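Local coordinates for protein BsaWI endonuclease (Geobacillus stearothermophilus, PDB 4ZSF) that probably cuts double-stranded DNA as a restriction endonuclease of the PD-(D/E)XK nuclease clan, using metal ions, at residues L111-L116 / E137-N142; F159-S164 / A185-V190; Y106-L111 / I148-N153; E124-P129 / N153-V158. All blocks are in the same frame, centred on the assembly; numbering follows the deposited sequence.

Contact 1 (L111-L116 / E137-N142); sequences LLQKDL and EQISSN. With nucleotides of chain B; nucleotides of chain C.
A single, nearly linear bond between two side-chain amides joins these helix ends: Gln113 NE2 donates to Asn142 OD1 at 3.0 Å, with an N-H...O angle of 174°. The acceptor lies in the amide plane of Gln113. Although the two side chains cross at about a right angle, their amide planes are only 26° apart. Gln113 gets there by an extended chain, with CG anti to the backbone N (chi1 173°), and on the way its CG passes CG1 of Ile139 at 4.0 Å. Each partner marks a helix end. Gln113 opens helix 113-121 directly after the N-cap residue Leu112, and Asn142, with positive phi, is the C-prime residue of the Schellman motif that closes helix 129-140. Deeper in, CD1 of Ile139 reaches CG of buried Leu116 at 3.9 Å, and Tyr147 lies against Leu116 from strand 146-152. DNA runs past both segments. Asn142 ND2, on the other branch of the bonded amide, lies 3.5 Å from C5' of DA5 of chain C, and Lys114 CD comes within 3.2 Å of OP1 of DA13 of chain B.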
# COMPACT_ATOMS: atom_id res chain seq x y z
N LEU A 111 -15.63 -13.98 15.17
CA LEU A 111 -15.35 -12.66 15.72
C LEU A 111 -14.60 -11.80 14.72
O LEU A 111 -13.64 -12.29 14.07
CB LEU A 111 -14.46 -12.78 16.96
CG LEU A 111 -14.88 -13.74 18.04
CD1 LEU A 111 -13.72 -13.75 19.05
CD2 LEU A 111 -16.19 -13.27 18.66
N LEU A 112 -14.95 -10.51 14.65
CA LEU A 112 -14.04 -9.57 13.94
C LEU A 112 -12.76 -9.40 14.72
O LEU A 112 -12.70 -9.67 15.91
CB LEU A 112 -14.67 -8.18 13.76
CG LEU A 112 -16.04 -8.23 13.08
CD1 LEU A 112 -16.80 -6.88 13.30
CD2 LEU A 112 -15.82 -8.44 11.55
N GLN A 113 -11.68 -9.02 14.05
CA GLN A 113 -10.45 -8.72 14.79
C GLN A 113 -10.73 -7.75 15.94
O GLN A 113 -10.25 -7.97 17.08
CB GLN A 113 -9.38 -8.16 13.84
CG GLN A 113 -8.17 -7.68 14.57
CD GLN A 113 -7.17 -7.02 13.62
OE1 GLN A 113 -6.62 -7.67 12.73
NE2 GLN A 113 -6.95 -5.71 13.78
N LYS A 114 -11.51 -6.68 15.71
CA LYS A 114 -11.73 -5.77 16.85
C LYS A 114 -12.56 -6.43 17.99
O LYS A 114 -12.43 -6.06 19.14
CB LYS A 114 -12.40 -4.46 16.41
CG LYS A 114 -13.82 -4.64 16.01
CD LYS A 114 -14.53 -3.29 15.96
CE LYS A 114 -15.70 -3.35 15.01
NZ LYS A 114 -15.27 -3.26 13.57
N ASP A 115 -13.43 -7.39 17.65
CA ASP A 115 -14.17 -8.16 18.68
C ASP A 115 -13.17 -8.94 19.55
O ASP A 115 -13.22 -8.93 20.78
CB ASP A 115 -15.16 -9.17 18.07
CG ASP A 115 -16.26 -8.54 17.26
OD1 ASP A 115 -16.69 -7.39 17.61
OD2 ASP A 115 -16.74 -9.21 16.30
N LEU A 116 -12.30 -9.69 18.89
CA LEU A 116 -11.31 -10.45 19.64
C LEU A 116 -10.42 -9.51 20.46
O LEU A 116 -10.10 -9.80 21.60
CB LEU A 116 -10.45 -11.28 18.69
CG LEU A 116 -9.42 -12.15 19.43
CD1 LEU A 116 -10.11 -13.05 20.53
CD2 LEU A 116 -8.63 -13.02 18.39
N GLU A 137 -0.25 -10.37 18.98
CA GLU A 137 0.70 -10.02 17.90
C GLU A 137 0.01 -10.06 16.55
O GLU A 137 0.31 -9.23 15.69
CB GLU A 137 1.95 -10.97 17.82
CG GLU A 137 3.05 -10.69 18.86
N GLN A 138 -0.88 -11.04 16.34
CA GLN A 138 -1.56 -11.09 15.01
C GLN A 138 -2.51 -9.89 14.85
O GLN A 138 -2.64 -9.32 13.78
CB GLN A 138 -2.34 -12.38 14.84
CG GLN A 138 -1.53 -13.61 15.15
CD GLN A 138 -0.20 -13.61 14.42
OE1 GLN A 138 -0.15 -13.50 13.19
NE2 GLN A 138 0.90 -13.66 15.19
N ILE A 139 -3.17 -9.52 15.95
CA ILE A 139 -4.10 -8.37 15.96
C ILE A 139 -3.28 -7.10 15.69
O ILE A 139 -3.67 -6.24 14.91
CB ILE A 139 -4.84 -8.27 17.32
CG1 ILE A 139 -5.88 -9.41 17.42
CG2 ILE A 139 -5.46 -6.86 17.52
CD1 ILE A 139 -6.48 -9.63 18.86
N SER A 140 -2.14 -7.00 16.35
CA SER A 140 -1.28 -5.84 16.17
C SER A 140 -0.92 -5.63 14.69
O SER A 140 -0.89 -4.48 14.20
CB SER A 140 0.02 -5.98 17.00
OG SER A 140 0.78 -4.80 16.87
N SER A 141 -0.59 -6.72 13.99
CA SER A 141 -0.10 -6.61 12.62
C SER A 141 -1.20 -6.83 11.58
O SER A 141 -0.92 -6.89 10.38
CB SER A 141 1.05 -7.56 12.43
OG SER A 141 0.61 -8.83 12.77
N ASN A 142 -2.44 -6.86 12.05
CA ASN A 142 -3.62 -6.85 11.15
C ASN A 142 -3.59 -7.99 10.15
O ASN A 142 -4.03 -7.87 9.02
CB ASN A 142 -3.73 -5.48 10.44
CG ASN A 142 -3.94 -4.36 11.42
OD1 ASN A 142 -4.95 -4.32 12.11
ND2 ASN A 142 -2.97 -3.46 11.51
P DA B 13 -14.50 1.23 14.95
OP1 DA B 13 -14.61 -0.23 15.12
OP2 DA B 13 -15.70 2.11 14.98
O5' DA B 13 -13.49 1.73 16.06
C5' DA B 13 -12.11 1.42 15.98
C4' DA B 13 -11.32 2.44 16.77
O4' DA B 13 -11.02 3.58 15.91
C3' DA B 13 -12.07 3.03 18.00
O3' DA B 13 -11.18 3.20 19.06
C2' DA B 13 -12.52 4.40 17.50
C1' DA B 13 -11.32 4.75 16.63
N9 DA B 13 -11.58 5.88 15.75
C8 DA B 13 -12.81 6.30 15.31
N7 DA B 13 -12.75 7.41 14.60
C5 DA B 13 -11.41 7.74 14.63
C6 DA B 13 -10.71 8.80 14.08
N6 DA B 13 -11.31 9.76 13.36
N1 DA B 13 -9.37 8.86 14.31
C2 DA B 13 -8.79 7.87 15.01
N3 DA B 13 -9.37 6.83 15.59
C4 DA B 13 -10.68 6.82 15.35
P DA C 5 -0.15 0.33 10.29
OP1 DA C 5 0.05 -0.89 11.05
OP2 DA C 5 0.83 0.83 9.29
O5' DA C 5 -1.47 0.20 9.36
C5' DA C 5 -2.63 -0.32 9.95
C4' DA C 5 -3.67 -0.63 8.91
O4' DA C 5 -4.25 0.62 8.44
C3' DA C 5 -3.16 -1.37 7.71
O3' DA C 5 -4.05 -2.46 7.45
C2' DA C 5 -3.15 -0.35 6.58
C1' DA C 5 -4.21 0.69 7.06
N9 DA C 5 -3.90 2.08 6.79
C8 DA C 5 -2.69 2.73 6.99
N7 DA C 5 -2.71 4.00 6.65
C5 DA C 5 -4.08 4.24 6.28
C6 DA C 5 -4.80 5.40 5.85
N6 DA C 5 -4.27 6.66 5.77
N1 DA C 5 -6.12 5.25 5.57
C2 DA C 5 -6.69 4.03 5.72
N3 DA C 5 -6.12 2.88 6.09
C4 DA C 5 -4.81 3.06 6.40

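Contact 2 (F159-S164 / A185-V190); sequences FGCIQS and AFFWSV
Phe159 O takes the N-H of Trp188 at 2.9 Å, the first of four backbone bonds between two parallel strands. Trp188 O then receives Cys161 N at 2.8 Å, nearly along the C=O axis; Cys161 O receives Val190 N, and Val190 O receives Gln163 N. Side chains follow this register. Trp188 CG is anti to its backbone N (chi1 -168°), and the indole lies side by side with the Phe159 ring, planes 15° apart but strongly displaced, so contact is made at the rims: CE2 of Phe159 meets CE3 of Trp188 at 3.7 Å. Gly160, with no side chain, brings its CA to 3.9 Å from Trp188 CB. Further along, CG1 of Ile162 touches CG2 of Val190 at 3.7 Å, while CG1 of Val190 lies over one indole face, toward the rim. On the face carrying Cys161, SG meets CB of Phe187 at 4.1 Å and stands obliquely to the ring, 4.9 Å from its centroid. Phe159 and Gly160 both pair with Ile148, a classic beta bulge. Outside the pair, the buried Gln163 amide is held by Trp220 and Asp175 O, and Ser189 OG by Ser179. Helix 172-184 links the strands as a beta-alpha-beta unit; helix 243-258 covers Phe159 and Trp188, and Trp134 of helix 129-140 packs on Cys161 and Phe187.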
# COMPACT_ATOMS: atom_id res chain seq x y z
N PHE A 159 -9.87 -20.96 18.12
CA PHE A 159 -9.17 -22.12 17.54
C PHE A 159 -8.81 -21.87 16.06
O PHE A 159 -8.11 -22.70 15.46
CB PHE A 159 -10.01 -23.41 17.66
CG PHE A 159 -11.29 -23.44 16.76
CD1 PHE A 159 -12.50 -22.91 17.22
CD2 PHE A 159 -11.23 -23.99 15.46
CE1 PHE A 159 -13.68 -22.94 16.38
CE2 PHE A 159 -12.35 -24.07 14.68
CZ PHE A 159 -13.55 -23.54 15.09
N GLY A 160 -9.34 -20.80 15.45
CA GLY A 160 -9.07 -20.63 14.02
C GLY A 160 -8.87 -19.17 13.63
O GLY A 160 -9.40 -18.26 14.31
N CYS A 161 -8.05 -18.97 12.59
CA CYS A 161 -7.69 -17.67 12.03
C CYS A 161 -8.18 -17.66 10.58
O CYS A 161 -7.96 -18.64 9.83
CB CYS A 161 -6.16 -17.50 12.05
SG CYS A 161 -5.44 -17.58 13.69
N ILE A 162 -8.85 -16.59 10.17
CA ILE A 162 -9.52 -16.56 8.89
C ILE A 162 -9.16 -15.30 8.10
O ILE A 162 -9.23 -14.16 8.62
CB ILE A 162 -11.07 -16.55 9.11
CG1 ILE A 162 -11.51 -17.82 9.88
CG2 ILE A 162 -11.81 -16.34 7.76
CD1 ILE A 162 -12.92 -17.61 10.55
N GLN A 163 -8.77 -15.50 6.84
CA GLN A 163 -8.53 -14.37 5.91
C GLN A 163 -9.74 -14.26 5.03
O GLN A 163 -10.19 -15.25 4.51
CB GLN A 163 -7.30 -14.61 5.09
CG GLN A 163 -6.03 -14.62 6.04
CD GLN A 163 -4.75 -15.05 5.31
OE1 GLN A 163 -4.80 -15.67 4.25
NE2 GLN A 163 -3.62 -14.65 5.85
N SER A 164 -10.29 -13.06 4.84
CA SER A 164 -11.53 -13.02 4.06
C SER A 164 -11.42 -11.92 3.06
O SER A 164 -11.61 -10.78 3.45
CB SER A 164 -12.77 -12.81 4.96
OG SER A 164 -12.83 -11.49 5.49
N ALA A 185 1.52 -22.51 14.55
CA ALA A 185 1.06 -22.19 15.91
C ALA A 185 -0.11 -23.04 16.36
O ALA A 185 -0.64 -22.82 17.44
CB ALA A 185 0.65 -20.73 16.01
N PHE A 186 -0.47 -24.01 15.52
CA PHE A 186 -1.54 -24.98 15.80
C PHE A 186 -2.88 -24.28 15.93
O PHE A 186 -3.69 -24.60 16.82
CB PHE A 186 -1.24 -25.84 17.03
CG PHE A 186 0.06 -26.59 16.94
CD1 PHE A 186 0.12 -27.87 16.33
CD2 PHE A 186 1.22 -26.03 17.44
CE1 PHE A 186 1.33 -28.55 16.26
CE2 PHE A 186 2.44 -26.68 17.33
CZ PHE A 186 2.49 -27.99 16.78
N PHE A 187 -3.19 -23.43 14.94
CA PHE A 187 -4.58 -22.96 14.76
C PHE A 187 -5.08 -23.43 13.39
O PHE A 187 -4.29 -23.55 12.43
CB PHE A 187 -4.65 -21.44 14.80
CG PHE A 187 -4.37 -20.88 16.19
CD1 PHE A 187 -3.07 -20.55 16.60
CD2 PHE A 187 -5.44 -20.68 17.09
CE1 PHE A 187 -2.83 -20.03 17.90
CE2 PHE A 187 -5.19 -20.16 18.36
CZ PHE A 187 -3.92 -19.85 18.76
N TRP A 188 -6.40 -23.60 13.30
CA TRP A 188 -7.04 -23.77 11.97
C TRP A 188 -6.81 -22.51 11.18
O TRP A 188 -7.09 -21.42 11.69
CB TRP A 188 -8.51 -24.01 12.19
CG TRP A 188 -9.27 -24.46 10.99
CD1 TRP A 188 -8.87 -25.38 10.02
CD2 TRP A 188 -10.60 -24.06 10.65
NE1 TRP A 188 -9.91 -25.57 9.14
CE2 TRP A 188 -10.98 -24.77 9.50
CE3 TRP A 188 -11.53 -23.16 11.23
CZ2 TRP A 188 -12.25 -24.62 8.91
CZ3 TRP A 188 -12.78 -23.01 10.66
CH2 TRP A 188 -13.12 -23.71 9.48
N SER A 189 -6.33 -22.62 9.95
CA SER A 189 -6.05 -21.40 9.20
C SER A 189 -6.73 -21.48 7.85
O SER A 189 -6.41 -22.34 7.03
CB SER A 189 -4.53 -21.19 9.01
OG SER A 189 -4.30 -19.99 8.29
N VAL A 190 -7.71 -20.62 7.63
CA VAL A 190 -8.44 -20.74 6.36
C VAL A 190 -8.65 -19.42 5.68
O VAL A 190 -8.40 -18.35 6.26
CB VAL A 190 -9.83 -21.43 6.57
CG1 VAL A 190 -9.64 -22.88 7.05
CG2 VAL A 190 -10.68 -20.61 7.55

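Contact 3 (Y106-L111 / I148-N153); sequences YGMRIL and ITVRNN
Thr149 and Arg109 form the hydrogen-bonded pair of two antiparallel strands, and Thr149 touches the partner strand with both branches. Its CB lies 4.0 Å from Arg109 O. OG1, placed between the backbone N and the carbonyl carbon (chi1 68°), lies 3.3 Å from Arg109 O and 3.4 Å from Arg109 CG; it accepts a hydrogen bond from a water at 2.8 Å that also donates to Gly107 O, and its strongest partner is Glu156 OE2 on the next strand. The methyl CG2 goes the other way, to CD1 of Leu111 at 3.6 Å. Thr149 N gives a bond to Arg109 O at 2.8 Å, while the return bond from Arg109 N to Thr149 O, 3.2 Å, comes in tilted 35° from the carbonyl plane. Strand 108-112 forms the edge of the mixed sheet within this chain, beside strand 146-152. It starts just after Gly107, the positive-phi C-prime residue of the Schellman motif ending helix 70-103; Gly107 O accepts Arg151 N. On the face opposite Thr149, Met108 CG touches Val150 CG2 at 4.0 Å, and helix 70-103 packs on Met108, Ile110 and Ile148 through Leu103. The extended Arg109 chain carries NE to a salt bridge with Glu156.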
# COMPACT_ATOMS: atom_id res chain seq x y z
N TYR A 106 -23.68 -25.19 17.12
CA TYR A 106 -22.57 -26.05 17.49
C TYR A 106 -21.62 -25.40 18.48
O TYR A 106 -20.48 -25.85 18.61
CB TYR A 106 -21.79 -26.46 16.26
CG TYR A 106 -22.66 -26.97 15.12
CD1 TYR A 106 -23.27 -28.22 15.19
CD2 TYR A 106 -22.86 -26.21 13.98
CE1 TYR A 106 -24.07 -28.70 14.14
CE2 TYR A 106 -23.64 -26.68 12.90
CZ TYR A 106 -24.24 -27.93 13.00
OH TYR A 106 -24.99 -28.38 11.95
N GLY A 107 -22.04 -24.30 19.12
CA GLY A 107 -21.20 -23.69 20.15
C GLY A 107 -20.04 -22.83 19.62
O GLY A 107 -19.07 -22.62 20.32
N MET A 108 -20.14 -22.38 18.38
CA MET A 108 -19.04 -21.64 17.75
C MET A 108 -19.51 -20.24 17.34
O MET A 108 -20.71 -20.02 17.06
CB MET A 108 -18.50 -22.42 16.52
CG MET A 108 -17.74 -23.69 16.96
SD MET A 108 -17.08 -24.52 15.48
CE MET A 108 -18.55 -25.30 14.90
N ARG A 109 -18.57 -19.29 17.26
CA ARG A 109 -18.90 -18.03 16.61
C ARG A 109 -17.64 -17.40 16.04
O ARG A 109 -16.53 -17.64 16.52
CB ARG A 109 -19.57 -17.04 17.57
CG ARG A 109 -18.74 -16.75 18.79
CD ARG A 109 -19.50 -15.63 19.59
NE ARG A 109 -18.88 -15.37 20.89
CZ ARG A 109 -19.35 -14.48 21.77
NH1 ARG A 109 -20.47 -13.80 21.51
NH2 ARG A 109 -18.74 -14.30 22.94
N ILE A 110 -17.89 -16.60 15.02
CA ILE A 110 -16.90 -15.81 14.34
C ILE A 110 -16.86 -14.44 14.99
O ILE A 110 -17.90 -13.81 15.29
CB ILE A 110 -17.24 -15.66 12.82
CG1 ILE A 110 -17.09 -17.02 12.13
CG2 ILE A 110 -16.41 -14.58 12.19
CD1 ILE A 110 -17.67 -17.02 10.69
N LEU A 111 -15.63 -13.98 15.17
CA LEU A 111 -15.35 -12.66 15.72
C LEU A 111 -14.60 -11.80 14.72
O LEU A 111 -13.64 -12.29 14.07
CB LEU A 111 -14.46 -12.78 16.96
CG LEU A 111 -14.88 -13.74 18.04
CD1 LEU A 111 -13.72 -13.75 19.05
CD2 LEU A 111 -16.19 -13.27 18.66
N ILE A 148 -12.27 -17.47 14.84
CA ILE A 148 -13.44 -18.30 15.19
C ILE A 148 -13.17 -18.97 16.52
O ILE A 148 -12.04 -19.43 16.81
CB ILE A 148 -13.78 -19.30 14.06
CG1 ILE A 148 -15.05 -20.12 14.40
CG2 ILE A 148 -12.57 -20.22 13.67
CD1 ILE A 148 -15.62 -20.92 13.14
N THR A 149 -14.23 -19.07 17.34
CA THR A 149 -14.10 -19.64 18.67
C THR A 149 -15.03 -20.80 18.89
O THR A 149 -16.03 -20.97 18.14
CB THR A 149 -14.44 -18.63 19.78
OG1 THR A 149 -15.84 -18.32 19.72
CG2 THR A 149 -13.64 -17.33 19.65
N VAL A 150 -14.72 -21.57 19.93
CA VAL A 150 -15.59 -22.70 20.32
C VAL A 150 -15.74 -22.66 21.83
O VAL A 150 -14.79 -22.28 22.54
CB VAL A 150 -15.03 -24.06 19.89
CG1 VAL A 150 -13.64 -24.31 20.57
CG2 VAL A 150 -16.00 -25.16 20.23
N ARG A 151 -16.95 -22.98 22.33
CA ARG A 151 -17.22 -23.00 23.74
C ARG A 151 -17.04 -24.42 24.28
O ARG A 151 -17.54 -25.37 23.72
CB ARG A 151 -18.65 -22.46 23.98
CG ARG A 151 -19.08 -22.39 25.41
CD ARG A 151 -20.14 -21.29 25.59
NE ARG A 151 -19.50 -19.98 25.75
CZ ARG A 151 -19.19 -19.45 26.93
NH1 ARG A 151 -19.52 -20.10 28.04
NH2 ARG A 151 -18.58 -18.27 27.00
N ASN A 152 -16.23 -24.55 25.31
CA ASN A 152 -15.98 -25.85 25.91
C ASN A 152 -15.88 -25.68 27.42
O ASN A 152 -15.13 -24.84 27.90
CB ASN A 152 -14.69 -26.48 25.33
CG ASN A 152 -14.38 -27.85 25.91
OD1 ASN A 152 -13.65 -27.97 26.90
ND2 ASN A 152 -14.98 -28.89 25.32
N ASN A 153 -16.66 -26.46 28.16
CA ASN A 153 -16.71 -26.35 29.62
C ASN A 153 -16.92 -24.91 30.03
O ASN A 153 -16.22 -24.40 30.91
CB ASN A 153 -15.45 -26.94 30.22
CG ASN A 153 -15.37 -28.43 30.03
OD1 ASN A 153 -16.41 -29.10 29.93
ND2 ASN A 153 -14.15 -28.97 29.95
O HOH W 1 -17.91 -19.91 20.83

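Contact 4 (E124-P129 / N153-V158); sequences EIANEP and NDKEYV
With CG anti to its own carbonyl carbon (chi1 -64°) and the amide turned by a chi2 of 62°, Asn127 faces Val158 and grips both ends of its backbone. OD1 accepts Val158 N at 2.8 Å, in the carbonyl plane and on a lone pair. ND2 donates to Val158 O at 2.9 Å in an almost straight bond, the acceptor close to the amide plane. One side-chain amide thus pairs with Val158 much as a strand would, just before strand 188-193 takes up pairing at Gly160. The one direct backbone-to-backbone bond, Ala126 N to Glu156 O at 2.8 Å, adds to the hold. Tyr157 CG is also anti to the carbonyl carbon (chi1 -63°), and CB of Ala126 stands over one face of its ring in a CH-pi contact, 4.0 Å from the centroid and offset toward the rim. The same methyl meets Lys155 CB at 3.6 Å. Inward, Ile125 CG2 reaches Val158 CG2 at 4.1 Å, beside Leu116 and Met119 of helix 113-121. Two waters bridge Glu124 and Glu156: both donate to Glu124 O, one accepting Glu156 N and the other donating to Glu156 OE1, while OE2 is held by Thr149 and Arg109. The loop between helices 113-121 and 129-140 is therefore tied to the strand by one side-chain amide and one backbone bond, with two waters between. Because ND2 also bonds Asp131 OD2, the rotation of the Asn127 amide is fixed by three hydrogen bonds, which leaves little doubt about which end is oxygen and which nitrogen.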
# COMPACT_ATOMS: atom_id res chain seq x y z
N GLU A 124 -11.95 -12.37 28.39
CA GLU A 124 -13.07 -13.25 28.09
C GLU A 124 -12.63 -14.47 27.25
O GLU A 124 -13.48 -15.33 26.95
CB GLU A 124 -14.17 -12.48 27.35
CG GLU A 124 -14.88 -11.50 28.26
CD GLU A 124 -15.55 -10.35 27.54
OE1 GLU A 124 -15.59 -10.34 26.30
OE2 GLU A 124 -16.04 -9.43 28.24
N ILE A 125 -11.34 -14.54 26.91
CA ILE A 125 -10.82 -15.62 26.04
C ILE A 125 -10.02 -16.58 26.90
O ILE A 125 -9.12 -16.17 27.63
CB ILE A 125 -9.93 -15.06 24.89
CG1 ILE A 125 -10.73 -14.09 24.04
CG2 ILE A 125 -9.32 -16.21 24.06
CD1 ILE A 125 -12.04 -14.68 23.46
N ALA A 126 -10.37 -17.85 26.85
CA ALA A 126 -9.77 -18.84 27.75
C ALA A 126 -8.47 -19.49 27.26
O ALA A 126 -7.91 -20.34 27.96
CB ALA A 126 -10.82 -19.96 28.05
N ASN A 127 -7.98 -19.13 26.09
CA ASN A 127 -6.71 -19.77 25.63
C ASN A 127 -5.57 -19.56 26.61
O ASN A 127 -5.57 -18.60 27.37
CB ASN A 127 -6.26 -19.24 24.27
CG ASN A 127 -7.23 -19.56 23.16
OD1 ASN A 127 -8.35 -19.11 23.20
ND2 ASN A 127 -6.76 -20.25 22.12
N GLU A 128 -4.59 -20.46 26.55
CA GLU A 128 -3.39 -20.35 27.34
C GLU A 128 -2.71 -19.06 27.08
O GLU A 128 -2.78 -18.58 25.95
CB GLU A 128 -2.44 -21.47 26.96
CG GLU A 128 -3.04 -22.88 27.04
CD GLU A 128 -2.13 -23.79 27.83
OE1 GLU A 128 -1.12 -23.29 28.36
OE2 GLU A 128 -2.42 -24.99 27.92
N PRO A 129 -1.95 -18.53 28.07
CA PRO A 129 -1.32 -17.22 27.87
C PRO A 129 -0.40 -17.18 26.65
O PRO A 129 -0.33 -16.16 25.97
CB PRO A 129 -0.53 -17.01 29.18
CG PRO A 129 -1.32 -17.69 30.17
CD PRO A 129 -1.95 -18.90 29.50
N ASN A 153 -16.66 -26.46 28.16
CA ASN A 153 -16.71 -26.35 29.62
C ASN A 153 -16.92 -24.91 30.03
O ASN A 153 -16.22 -24.40 30.91
CB ASN A 153 -15.45 -26.94 30.22
CG ASN A 153 -15.37 -28.43 30.03
OD1 ASN A 153 -16.41 -29.10 29.93
ND2 ASN A 153 -14.15 -28.97 29.95
N ASP A 154 -17.88 -24.26 29.38
CA ASP A 154 -18.27 -22.88 29.70
C ASP A 154 -17.17 -21.84 29.47
O ASP A 154 -17.24 -20.76 30.02
CB ASP A 154 -18.74 -22.76 31.16
CG ASP A 154 -20.12 -23.38 31.39
OD1 ASP A 154 -20.63 -24.12 30.52
OD2 ASP A 154 -20.69 -23.12 32.47
N LYS A 155 -16.17 -22.15 28.65
CA LYS A 155 -15.07 -21.22 28.39
C LYS A 155 -14.98 -21.09 26.89
O LYS A 155 -15.32 -22.04 26.19
CB LYS A 155 -13.76 -21.74 28.97
CG LYS A 155 -13.68 -21.54 30.48
CD LYS A 155 -12.57 -22.38 31.05
CE LYS A 155 -12.93 -23.86 30.96
NZ LYS A 155 -12.44 -24.61 32.16
N GLU A 156 -14.52 -19.94 26.39
CA GLU A 156 -14.50 -19.73 24.96
C GLU A 156 -13.06 -19.70 24.50
O GLU A 156 -12.22 -18.94 25.04
CB GLU A 156 -15.24 -18.39 24.63
CG GLU A 156 -15.32 -18.07 23.13
CD GLU A 156 -16.27 -16.91 22.82
OE1 GLU A 156 -16.76 -16.22 23.78
OE2 GLU A 156 -16.56 -16.69 21.61
N TYR A 157 -12.77 -20.50 23.47
CA TYR A 157 -11.41 -20.66 22.96
C TYR A 157 -11.32 -20.20 21.53
O TYR A 157 -12.10 -20.68 20.73
CB TYR A 157 -11.00 -22.11 22.99
CG TYR A 157 -10.95 -22.66 24.40
CD1 TYR A 157 -9.79 -22.54 25.16
CD2 TYR A 157 -12.09 -23.26 24.99
CE1 TYR A 157 -9.75 -23.06 26.49
CE2 TYR A 157 -12.04 -23.76 26.30
CZ TYR A 157 -10.89 -23.65 27.03
OH TYR A 157 -10.88 -24.16 28.31
N VAL A 158 -10.33 -19.35 21.19
CA VAL A 158 -10.05 -19.13 19.77
C VAL A 158 -9.35 -20.37 19.20
O VAL A 158 -8.32 -20.78 19.72
CB VAL A 158 -9.15 -17.89 19.57
CG1 VAL A 158 -8.72 -17.77 18.08
CG2 VAL A 158 -9.89 -16.68 20.02
O HOH W 2 -13.93 -17.77 28.23
O HOH W 3 -16.22 -15.37 26.22

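Contacts 2 and 3 are the buried ones, both made of strand pairing in the same sheet: parallel in contact 2, antiparallel in contact 3. They meet where Phe159 and Gly160 bond to Ile148, so strand 155-165 is gripped from both sides. Contact 4 is partly buried and holds the same strand nearer its start through a loop, with a side-chain amide and waters on the side away from strand 146-152; Glu156 joins contact 4 to contact 3. Contact 1 is a surface contact between helix ends beside the DNA, with one amide bond and the smallest buried surface of the four, yet Leu116 packs on Ile125 and Val158 of contact 4.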